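Local coordinates for nisin biosynthesis protein NisC (Lactococcus lactis subsp. lactis, PDB 2G0D) that catalyses the cyclisation step of nisin maturation, in which thioether rings of the lantibiotic are closed with the help of a bound zinc ion, at residues L37-I41 / Y63-I67; K120-F124 / L161-F165; I129-D135 / I181-M187; S285-Y290 / L336-L341. The contacts are given in a common frame with arbitrary orientation. Residues are numbered along the deposited sequence.

Contact 1: residues L37-I41 / Y63-I67; sequences LPGII and YIEYI
Two regular helical turns, 37-41 at the start of helix 37-45 and 63-67 in the middle of helix 53-74, run nearly antiparallel: their segment axes cross at -157° and approach to 10.6 Å. Each turn has one i to i+4 bond, Ile41 N to Leu37 O and Ile67 N to Tyr63 O, both 2.8 Å. Leu37 and Tyr63 have the nearest CA atoms, 6.7 Å apart. Leu37 takes the mt rotamer, which sets CD2 over one face of the Tyr63 ring in a CH-pi contact, 3.9 Å from the centroid and 3.6 Å from Tyr63 CG; Tyr66, t in chi1, receives Leu37 CD1 at its CD2 (3.5 Å). Such an antiparallel helix pair is the building unit of an alpha toroid, and helix 37-45 with the longer 53-74 is consistent with one inner and one outer helix. Tyr63 is m and swings toward Ile40, whose CG2 is 3.9 Å from Tyr63 CE2; the mm rotamer of Ile40 leads its CD1 away from segment 63-67. Ile41, Ile64 and Ile67 are all mt: Ile41 CD1 lies 3.9 Å from Ile64 CG1 and 3.7 Å from Ile67 CD1, and Ile67 CD1 also stands 4.0 Å from Leu37 CB. The tyrosine hydroxyls bond outside the pair, Tyr63 to Asp16 of helix 3-20 and Tyr66 to Lys70.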
# COMPACT_ATOMS: atom_id res chain seq x y z
N LEU A 37 -6.78 15.31 -0.27
CA LEU A 37 -6.01 16.06 -1.27
C LEU A 37 -4.70 15.45 -1.79
O LEU A 37 -4.38 15.60 -2.94
CB LEU A 37 -5.76 17.49 -0.79
CG LEU A 37 -7.01 18.37 -0.90
CD1 LEU A 37 -6.83 19.67 -0.08
CD2 LEU A 37 -7.34 18.69 -2.38
N PRO A 38 -3.93 14.80 -0.91
CA PRO A 38 -2.75 14.09 -1.39
C PRO A 38 -3.02 13.12 -2.57
O PRO A 38 -2.23 13.09 -3.52
CB PRO A 38 -2.27 13.35 -0.13
CG PRO A 38 -2.68 14.31 0.99
CD PRO A 38 -4.06 14.72 0.57
N GLY A 39 -4.10 12.34 -2.51
CA GLY A 39 -4.50 11.45 -3.64
C GLY A 39 -4.86 12.24 -4.90
O GLY A 39 -4.50 11.86 -6.02
N ILE A 40 -5.52 13.38 -4.70
CA ILE A 40 -5.87 14.26 -5.81
C ILE A 40 -4.65 14.89 -6.47
O ILE A 40 -4.56 14.93 -7.71
CB ILE A 40 -6.85 15.37 -5.34
CG1 ILE A 40 -8.06 14.76 -4.63
CG2 ILE A 40 -7.31 16.20 -6.52
CD1 ILE A 40 -8.78 13.63 -5.40
N ILE A 41 -3.72 15.40 -5.65
CA ILE A 41 -2.44 15.93 -6.11
C ILE A 41 -1.70 14.88 -6.94
O ILE A 41 -1.19 15.21 -8.00
CB ILE A 41 -1.56 16.39 -4.90
CG1 ILE A 41 -2.15 17.66 -4.25
CG2 ILE A 41 -0.12 16.61 -5.31
CD1 ILE A 41 -1.63 17.94 -2.80
N TYR A 63 -3.80 23.35 -3.79
CA TYR A 63 -4.13 22.33 -2.81
C TYR A 63 -2.99 22.17 -1.80
O TYR A 63 -3.24 21.89 -0.63
CB TYR A 63 -4.47 20.99 -3.50
CG TYR A 63 -5.64 21.04 -4.47
CD1 TYR A 63 -6.62 22.04 -4.37
CD2 TYR A 63 -5.77 20.08 -5.46
CE1 TYR A 63 -7.70 22.08 -5.25
CE2 TYR A 63 -6.84 20.09 -6.34
CZ TYR A 63 -7.81 21.10 -6.23
OH TYR A 63 -8.87 21.12 -7.12
N ILE A 64 -1.75 22.34 -2.26
CA ILE A 64 -0.59 22.30 -1.36
C ILE A 64 -0.62 23.47 -0.37
O ILE A 64 -0.50 23.27 0.84
CB ILE A 64 0.75 22.27 -2.14
CG1 ILE A 64 0.95 20.91 -2.84
CG2 ILE A 64 1.91 22.49 -1.20
CD1 ILE A 64 2.01 20.95 -3.91
N GLU A 65 -0.78 24.70 -0.87
CA GLU A 65 -0.88 25.84 0.02
C GLU A 65 -2.05 25.65 0.99
O GLU A 65 -1.91 25.92 2.19
CB GLU A 65 -0.95 27.17 -0.74
CG GLU A 65 0.44 27.68 -1.22
CD GLU A 65 1.55 27.66 -0.14
OE1 GLU A 65 1.62 28.61 0.70
OE2 GLU A 65 2.37 26.69 -0.15
N TYR A 66 -3.17 25.14 0.49
CA TYR A 66 -4.30 24.82 1.35
C TYR A 66 -3.92 23.79 2.41
O TYR A 66 -4.38 23.88 3.54
CB TYR A 66 -5.49 24.34 0.53
CG TYR A 66 -6.71 23.97 1.33
CD1 TYR A 66 -7.68 24.93 1.62
CD2 TYR A 66 -6.91 22.66 1.77
CE1 TYR A 66 -8.82 24.60 2.35
CE2 TYR A 66 -8.05 22.30 2.48
CZ TYR A 66 -9.01 23.29 2.78
OH TYR A 66 -10.15 22.97 3.49
N ILE A 67 -3.11 22.79 2.04
CA ILE A 67 -2.63 21.81 3.02
C ILE A 67 -1.73 22.42 4.11
O ILE A 67 -1.97 22.16 5.29
CB ILE A 67 -1.93 20.58 2.36
CG1 ILE A 67 -2.95 19.65 1.67
CG2 ILE A 67 -1.13 19.81 3.40
CD1 ILE A 67 -2.30 18.56 0.83

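Contact 2: residues K120-F124 / L161-F165; sequences KIEGF and LIINF
Ile121 overlaps the ring of Phe165, with CG1 over one face and CG2 3.7 Å from Phe165 CD1. Its mt rotamer extends CD1 onward to Leu161 CD2 at 3.6 Å, so this one side chain bridges two residues a helical turn apart. Residues 120-122 end helix 100-122; Gly123 leaves the helical conformation (phi/psi -97/14°), and Phe124 follows extended at -70/127°, its N making a weak 3.3 Å bond to Ile121 O. Segment 161-165 stays helical, with Phe165 N 3.0 Å from Leu161 O. Ile121 and Phe165 have the nearest CA atoms, 7.7 Å apart. Both phenylalanines are t in chi1, with chi2 77° in Phe124 and 90° in Phe165. They meet in a T-shaped pair: the edge of Phe165 points into the face of Phe124, with centroids 4.9 Å apart, planes at 83° and Phe165 CE1 3.6 Å from Phe124 CD2. Leu161, at the exposed border, is tp, which brings its CD2 to Ile121 CD1. Leu140 of helix 140-147 lies against both Ile121 and Phe165. The arrangement is consistent with two neighbouring outer helices of the alpha toroid, 100-122 and 156-168, meeting over the inner helix 140-147.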
# COMPACT_ATOMS: atom_id res chain seq x y z
N LYS A 120 6.53 6.65 18.70
CA LYS A 120 5.68 5.45 18.65
C LYS A 120 6.39 4.18 19.16
O LYS A 120 5.80 3.38 19.91
CB LYS A 120 5.16 5.21 17.24
CG LYS A 120 3.99 4.25 17.19
CD LYS A 120 2.71 4.92 17.68
CE LYS A 120 1.46 4.25 17.09
NZ LYS A 120 0.24 4.72 17.83
N ILE A 121 7.63 3.99 18.74
CA ILE A 121 8.37 2.78 19.11
C ILE A 121 8.64 2.77 20.63
O ILE A 121 8.47 1.74 21.29
CB ILE A 121 9.66 2.60 18.26
CG1 ILE A 121 9.26 2.41 16.79
CG2 ILE A 121 10.50 1.40 18.78
CD1 ILE A 121 10.40 2.35 15.80
N GLU A 122 9.00 3.93 21.17
CA GLU A 122 9.19 4.14 22.62
C GLU A 122 8.02 3.74 23.53
O GLU A 122 8.23 3.09 24.56
CB GLU A 122 9.56 5.59 22.90
CG GLU A 122 11.05 5.88 22.77
CD GLU A 122 11.86 5.30 23.93
OE1 GLU A 122 11.26 4.70 24.85
OE2 GLU A 122 13.10 5.45 23.91
N GLY A 123 6.81 4.14 23.17
CA GLY A 123 5.63 3.88 24.00
C GLY A 123 4.85 2.64 23.57
O GLY A 123 3.71 2.43 23.99
N PHE A 124 5.47 1.82 22.73
CA PHE A 124 4.84 0.61 22.24
C PHE A 124 4.68 -0.45 23.35
O PHE A 124 5.64 -0.79 24.02
CB PHE A 124 5.62 0.04 21.04
CG PHE A 124 5.09 -1.26 20.53
CD1 PHE A 124 3.95 -1.30 19.74
CD2 PHE A 124 5.74 -2.45 20.83
CE1 PHE A 124 3.45 -2.50 19.27
CE2 PHE A 124 5.25 -3.66 20.35
CZ PHE A 124 4.10 -3.68 19.56
N LEU A 161 16.04 1.34 12.78
CA LEU A 161 15.17 1.28 13.96
C LEU A 161 13.82 0.65 13.63
O LEU A 161 13.36 -0.23 14.35
CB LEU A 161 14.96 2.69 14.56
CG LEU A 161 14.15 2.77 15.86
CD1 LEU A 161 15.01 2.44 17.10
CD2 LEU A 161 13.51 4.17 16.00
N ILE A 162 13.19 1.11 12.55
CA ILE A 162 11.91 0.54 12.05
C ILE A 162 12.08 -0.93 11.60
O ILE A 162 11.30 -1.82 11.98
CB ILE A 162 11.35 1.34 10.85
CG1 ILE A 162 10.86 2.73 11.29
CG2 ILE A 162 10.23 0.60 10.15
CD1 ILE A 162 10.67 3.71 10.14
N ILE A 163 13.10 -1.18 10.78
CA ILE A 163 13.40 -2.53 10.28
C ILE A 163 13.59 -3.52 11.44
O ILE A 163 12.99 -4.61 11.43
CB ILE A 163 14.61 -2.52 9.33
CG1 ILE A 163 14.19 -2.03 7.93
CG2 ILE A 163 15.29 -3.93 9.20
CD1 ILE A 163 15.34 -1.41 7.16
N ASN A 164 14.39 -3.14 12.44
CA ASN A 164 14.62 -4.01 13.61
C ASN A 164 13.34 -4.23 14.40
O ASN A 164 13.06 -5.35 14.84
CB ASN A 164 15.70 -3.43 14.53
CG ASN A 164 17.11 -3.67 14.02
OD1 ASN A 164 17.33 -4.34 13.02
ND2 ASN A 164 18.09 -3.09 14.73
N PHE A 165 12.56 -3.16 14.58
CA PHE A 165 11.28 -3.24 15.27
C PHE A 165 10.27 -4.16 14.57
O PHE A 165 9.63 -5.00 15.22
CB PHE A 165 10.70 -1.84 15.46
CG PHE A 165 9.32 -1.84 16.04
CD1 PHE A 165 9.12 -1.79 17.42
CD2 PHE A 165 8.20 -1.88 15.20
CE1 PHE A 165 7.83 -1.79 17.95
CE2 PHE A 165 6.91 -1.88 15.73
CZ PHE A 165 6.73 -1.82 17.10

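Contact 3: residues I129-D135 / I181-M187; sequences ITPPDYD and IKSENQM
Loops joining successive helices of the alpha toroid meet here: 129-135 leads from helix 100-122 toward helix 140-147, and 181-187 follows helix 156-168. The first runs extended through Ile129 and Thr130 (phi/psi -136/155°), then coils into a short, weakly bonded helix at 131-134, with Asp133 N 3.0 Å from Thr130 O. The second makes a 3-10 turn at 183-184, with Asn185 N 2.9 Å from Lys182 O. Thr130 lies closest to Asn185, with CA atoms 5.2 Å apart, and the CA atoms of Pro131 and Met187 are 7.1 Å apart. The main bump is Ile181. Its mm rotamer drives CD1 into a hollow bounded by Ile129 O (3.5 Å), Thr130 CA (3.8 Å), Pro131 CD (3.9 Å) and the edge of the Tyr134 ring at CE1 (4.1 Å). Met187 (mtm) wraps over the two prolines, its SD 3.8 Å from Pro131 CB and its CG 3.9 Å from Pro132 CD; this side chain is about 10 Å from the zinc ion. Asn185 offers CB to Ile129 O at 3.5 Å. Asp135 OD1 is hydrogen-bonded to His206 ND1, and OD2 to the backbone N of Glu138 and Gly139; Met187 also touches His206. A polar link runs through Thr130: its N donates to Asp133 OD2 at 3.0 Å within its own loop, and its OG1, with chi1 at 180°, donates to Asn185 O at 2.7 Å.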
# COMPACT_ATOMS: atom_id res chain seq x y z
N ILE A 129 -0.86 -4.76 21.00
CA ILE A 129 -0.52 -4.73 19.56
C ILE A 129 -1.75 -4.92 18.67
O ILE A 129 -2.52 -5.87 18.82
CB ILE A 129 0.64 -5.72 19.19
CG1 ILE A 129 1.14 -5.44 17.75
CG2 ILE A 129 0.22 -7.18 19.38
CD1 ILE A 129 2.37 -6.25 17.35
N THR A 130 -1.91 -3.97 17.75
CA THR A 130 -3.04 -3.88 16.84
C THR A 130 -2.46 -3.55 15.45
O THR A 130 -1.34 -3.02 15.37
CB THR A 130 -4.04 -2.82 17.36
OG1 THR A 130 -5.16 -2.73 16.48
CG2 THR A 130 -3.39 -1.44 17.53
N PRO A 131 -3.18 -3.90 14.35
CA PRO A 131 -2.57 -3.67 13.01
C PRO A 131 -2.02 -2.27 12.70
O PRO A 131 -0.91 -2.19 12.16
CB PRO A 131 -3.68 -4.09 12.03
CG PRO A 131 -4.46 -5.13 12.80
CD PRO A 131 -4.50 -4.56 14.22
N PRO A 132 -2.75 -1.17 13.02
CA PRO A 132 -2.21 0.16 12.72
C PRO A 132 -0.83 0.43 13.31
O PRO A 132 -0.21 1.41 12.94
CB PRO A 132 -3.23 1.13 13.37
CG PRO A 132 -4.47 0.37 13.44
CD PRO A 132 -4.09 -1.07 13.64
N ASP A 133 -0.35 -0.43 14.22
CA ASP A 133 1.00 -0.29 14.79
C ASP A 133 2.08 -0.55 13.74
O ASP A 133 3.03 0.22 13.62
CB ASP A 133 1.24 -1.25 15.97
CG ASP A 133 0.49 -0.83 17.23
OD1 ASP A 133 0.28 0.38 17.48
OD2 ASP A 133 0.13 -1.75 18.01
N TYR A 134 1.92 -1.62 12.97
CA TYR A 134 3.00 -2.13 12.11
C TYR A 134 2.63 -2.09 10.62
O TYR A 134 3.51 -2.27 9.77
CB TYR A 134 3.34 -3.58 12.50
CG TYR A 134 2.17 -4.51 12.30
CD1 TYR A 134 1.34 -4.85 13.38
CD2 TYR A 134 1.87 -5.02 11.04
CE1 TYR A 134 0.24 -5.69 13.20
CE2 TYR A 134 0.77 -5.85 10.85
CZ TYR A 134 -0.04 -6.18 11.93
OH TYR A 134 -1.13 -7.02 11.72
N ASP A 135 1.34 -1.87 10.32
CA ASP A 135 0.79 -2.14 8.98
C ASP A 135 1.10 -1.10 7.90
O ASP A 135 1.79 -0.13 8.13
CB ASP A 135 -0.71 -2.56 9.02
CG ASP A 135 -1.69 -1.38 9.16
OD1 ASP A 135 -2.91 -1.64 9.37
OD2 ASP A 135 -1.29 -0.22 9.05
N ILE A 181 -2.91 -10.85 16.87
CA ILE A 181 -3.80 -9.78 17.33
C ILE A 181 -4.88 -10.41 18.18
O ILE A 181 -5.60 -11.31 17.72
CB ILE A 181 -4.46 -9.00 16.15
CG1 ILE A 181 -3.40 -8.49 15.15
CG2 ILE A 181 -5.31 -7.83 16.67
CD1 ILE A 181 -2.40 -7.47 15.71
N LYS A 182 -4.98 -9.94 19.43
CA LYS A 182 -6.05 -10.36 20.33
C LYS A 182 -7.41 -9.81 19.84
O LYS A 182 -7.47 -8.77 19.16
CB LYS A 182 -5.75 -9.93 21.78
N SER A 183 -8.48 -10.53 20.17
CA SER A 183 -9.83 -10.20 19.69
C SER A 183 -10.15 -8.74 19.97
O SER A 183 -10.74 -8.04 19.14
CB SER A 183 -10.86 -11.11 20.37
OG SER A 183 -12.11 -11.01 19.72
N GLU A 184 -9.73 -8.31 21.16
CA GLU A 184 -9.97 -6.96 21.70
C GLU A 184 -9.24 -5.85 20.94
O GLU A 184 -9.69 -4.70 20.97
CB GLU A 184 -9.58 -6.93 23.20
CG GLU A 184 -8.06 -7.03 23.48
CD GLU A 184 -7.73 -7.84 24.73
OE1 GLU A 184 -7.71 -9.09 24.65
OE2 GLU A 184 -7.48 -7.22 25.80
N ASN A 185 -8.14 -6.21 20.29
CA ASN A 185 -7.26 -5.25 19.59
C ASN A 185 -7.47 -5.32 18.06
O ASN A 185 -6.65 -4.83 17.29
CB ASN A 185 -5.78 -5.49 19.96
CG ASN A 185 -5.46 -5.18 21.45
OD1 ASN A 185 -5.80 -4.12 21.98
ND2 ASN A 185 -4.77 -6.10 22.10
N GLN A 186 -8.57 -5.94 17.63
CA GLN A 186 -8.95 -5.96 16.21
C GLN A 186 -9.43 -4.55 15.85
O GLN A 186 -9.87 -3.81 16.74
CB GLN A 186 -10.03 -7.01 15.92
CG GLN A 186 -9.62 -8.48 16.09
CD GLN A 186 -8.69 -9.01 14.99
OE1 GLN A 186 -8.70 -8.53 13.85
NE2 GLN A 186 -7.90 -10.02 15.33
N MET A 187 -9.32 -4.18 14.57
CA MET A 187 -9.56 -2.80 14.14
C MET A 187 -11.03 -2.35 14.21
O MET A 187 -11.33 -1.15 14.24
CB MET A 187 -9.04 -2.60 12.72
CG MET A 187 -7.52 -2.64 12.64
SD MET A 187 -6.95 -2.43 10.95
CE MET A 187 -7.26 -4.06 10.29

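Contact 4: residues S285-Y290 / L336-L341; sequences SLLYLY and LFKRLL
Helical turns 285-290 and 336-341 run almost parallel, at 8° between N-to-C directions, with their segment axes 12.0 Å apart; Leu289 and Phe337 have the nearest CA atoms, 8.1 Å apart. Both are alpha-helical, with Leu289 N to Ser285 O and Leu340 N to Leu336 O each at 3.0 Å. Leu289, tp, is a knob in the hole formed by Leu336, Phe337, Leu340 and Leu341. Its CD2 lies over the Phe337 face, 3.8 Å from the centroid and 13° off the normal, a CH-pi contact, while its CD1 is 3.8 Å from Leu341 CD1. Phe337 has chi1 -88°, which places CE1 3.5 Å from Ser285 OG; this hydroxyl is hydrogen-bonded to Pro282 O and only touches the ring. Leu336 CD2 sits 3.8 Å from Leu286 CD2 and 3.1 Å from Tyr290 OH, which is hydrogen-bonded to Leu400 O and Phe402 N. Tyr290 CE1 touches Leu340 CD1 at 4.1 Å. Helices 281-294 and 327-341 start just after the zinc ligands Cys278 and Cys324/His325, and their parallel course fits two adjacent inner helices of the toroid. Helix 298-314, between them in the chain, touches Ser285 and Phe337 through Leu308, while helix 208-221 borders Leu286 and Tyr290.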
# COMPACT_ATOMS: atom_id res chain seq x y z
N SER A 285 0.76 -12.18 -3.59
CA SER A 285 1.72 -12.47 -4.68
C SER A 285 2.91 -11.52 -4.66
O SER A 285 3.99 -11.88 -5.12
CB SER A 285 1.05 -12.44 -6.06
OG SER A 285 0.72 -11.11 -6.50
N LEU A 286 2.71 -10.30 -4.16
CA LEU A 286 3.81 -9.32 -4.03
C LEU A 286 4.88 -9.80 -3.03
O LEU A 286 6.08 -9.68 -3.29
CB LEU A 286 3.26 -7.92 -3.63
CG LEU A 286 2.39 -7.21 -4.69
CD1 LEU A 286 1.73 -5.91 -4.15
CD2 LEU A 286 3.24 -6.91 -5.88
N LEU A 287 4.45 -10.37 -1.91
CA LEU A 287 5.40 -10.98 -0.97
C LEU A 287 6.31 -12.00 -1.68
O LEU A 287 7.52 -11.98 -1.48
CB LEU A 287 4.66 -11.67 0.19
CG LEU A 287 5.54 -12.50 1.14
CD1 LEU A 287 6.52 -11.61 1.95
CD2 LEU A 287 4.69 -13.33 2.09
N TYR A 288 5.74 -12.87 -2.50
CA TYR A 288 6.51 -13.95 -3.10
C TYR A 288 7.44 -13.37 -4.18
O TYR A 288 8.58 -13.82 -4.36
CB TYR A 288 5.57 -15.01 -3.68
CG TYR A 288 5.01 -16.00 -2.67
CD1 TYR A 288 5.60 -17.27 -2.51
CD2 TYR A 288 3.90 -15.70 -1.87
CE1 TYR A 288 5.12 -18.21 -1.59
CE2 TYR A 288 3.39 -16.64 -0.94
CZ TYR A 288 4.01 -17.90 -0.82
OH TYR A 288 3.54 -18.85 0.07
N LEU A 289 6.93 -12.36 -4.88
CA LEU A 289 7.66 -11.72 -5.94
C LEU A 289 8.89 -11.06 -5.32
O LEU A 289 10.03 -11.37 -5.70
CB LEU A 289 6.74 -10.68 -6.63
CG LEU A 289 7.42 -9.83 -7.69
CD1 LEU A 289 7.99 -10.78 -8.78
CD2 LEU A 289 6.50 -8.79 -8.29
N TYR A 290 8.64 -10.15 -4.37
CA TYR A 290 9.68 -9.38 -3.71
C TYR A 290 10.64 -10.26 -2.90
O TYR A 290 11.85 -10.06 -2.96
CB TYR A 290 9.08 -8.29 -2.83
CG TYR A 290 8.28 -7.21 -3.59
CD1 TYR A 290 8.63 -6.83 -4.90
CD2 TYR A 290 7.24 -6.55 -2.97
CE1 TYR A 290 7.91 -5.83 -5.58
CE2 TYR A 290 6.51 -5.56 -3.64
CZ TYR A 290 6.86 -5.20 -4.93
OH TYR A 290 6.11 -4.23 -5.57
N LEU A 336 2.79 -4.13 -12.57
CA LEU A 336 4.06 -4.20 -11.85
C LEU A 336 4.83 -5.51 -12.12
O LEU A 336 6.02 -5.45 -12.42
CB LEU A 336 3.92 -3.94 -10.34
CG LEU A 336 5.31 -4.20 -9.78
CD1 LEU A 336 6.18 -2.94 -9.70
CD2 LEU A 336 5.29 -4.97 -8.49
N PHE A 337 4.16 -6.66 -12.03
CA PHE A 337 4.76 -7.93 -12.48
C PHE A 337 5.39 -7.86 -13.88
O PHE A 337 6.53 -8.30 -14.08
CB PHE A 337 3.74 -9.05 -12.47
CG PHE A 337 3.63 -9.77 -11.17
CD1 PHE A 337 3.06 -9.15 -10.06
CD2 PHE A 337 4.09 -11.09 -11.06
CE1 PHE A 337 2.96 -9.84 -8.84
CE2 PHE A 337 3.99 -11.78 -9.87
CZ PHE A 337 3.41 -11.17 -8.76
N LYS A 338 4.65 -7.31 -14.84
CA LYS A 338 5.13 -7.21 -16.22
C LYS A 338 6.37 -6.32 -16.33
O LYS A 338 7.34 -6.67 -16.99
CB LYS A 338 4.01 -6.66 -17.12
CG LYS A 338 4.37 -6.66 -18.59
CD LYS A 338 3.31 -5.98 -19.43
CE LYS A 338 3.73 -5.99 -20.90
NZ LYS A 338 3.65 -7.36 -21.48
N ARG A 339 6.33 -5.16 -15.67
CA ARG A 339 7.45 -4.24 -15.56
C ARG A 339 8.72 -4.90 -14.99
O ARG A 339 9.81 -4.66 -15.49
CB ARG A 339 7.06 -3.04 -14.67
CG ARG A 339 8.03 -1.84 -14.72
CD ARG A 339 7.28 -0.49 -14.59
NE ARG A 339 6.42 -0.62 -13.46
CZ ARG A 339 5.10 -0.77 -13.49
NH1 ARG A 339 4.39 -0.71 -14.62
NH2 ARG A 339 4.49 -0.97 -12.35
N LEU A 340 8.60 -5.72 -13.94
CA LEU A 340 9.81 -6.29 -13.30
C LEU A 340 10.31 -7.58 -13.99
O LEU A 340 11.51 -7.81 -14.08
CB LEU A 340 9.61 -6.52 -11.80
CG LEU A 340 9.33 -5.29 -10.91
CD1 LEU A 340 9.18 -5.69 -9.45
CD2 LEU A 340 10.38 -4.20 -11.06
N LEU A 341 9.38 -8.38 -14.51
CA LEU A 341 9.66 -9.73 -15.03
C LEU A 341 9.59 -9.82 -16.56
O LEU A 341 10.06 -10.80 -17.15
CB LEU A 341 8.70 -10.74 -14.39
CG LEU A 341 8.70 -10.81 -12.84
CD1 LEU A 341 7.87 -11.99 -12.33
CD2 LEU A 341 10.11 -10.93 -12.31

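Contacts 1 and 4 are buried helix pairs, antiparallel and parallel respectively, about 30 Å apart between centres on opposite sides of the chain's centre. Both are apolar, each resting a leucine methyl on an aromatic face. Contact 2, at the surface, also lays an aliphatic side chain on an aromatic face and adds a T-shaped aromatic pair. Contact 3, partly buried between loops, adds a hydrogen bond to its apolar packing. Contact 2 joins helices 100-122 and 156-168, contact 3 the connections that follow those same helices, and Phe124 packs against Ile129 and Asp133 between them. Side chains of contacts 3 and 4 come to about 10 Å (Met187) and 13 Å (Leu286) of the zinc ion.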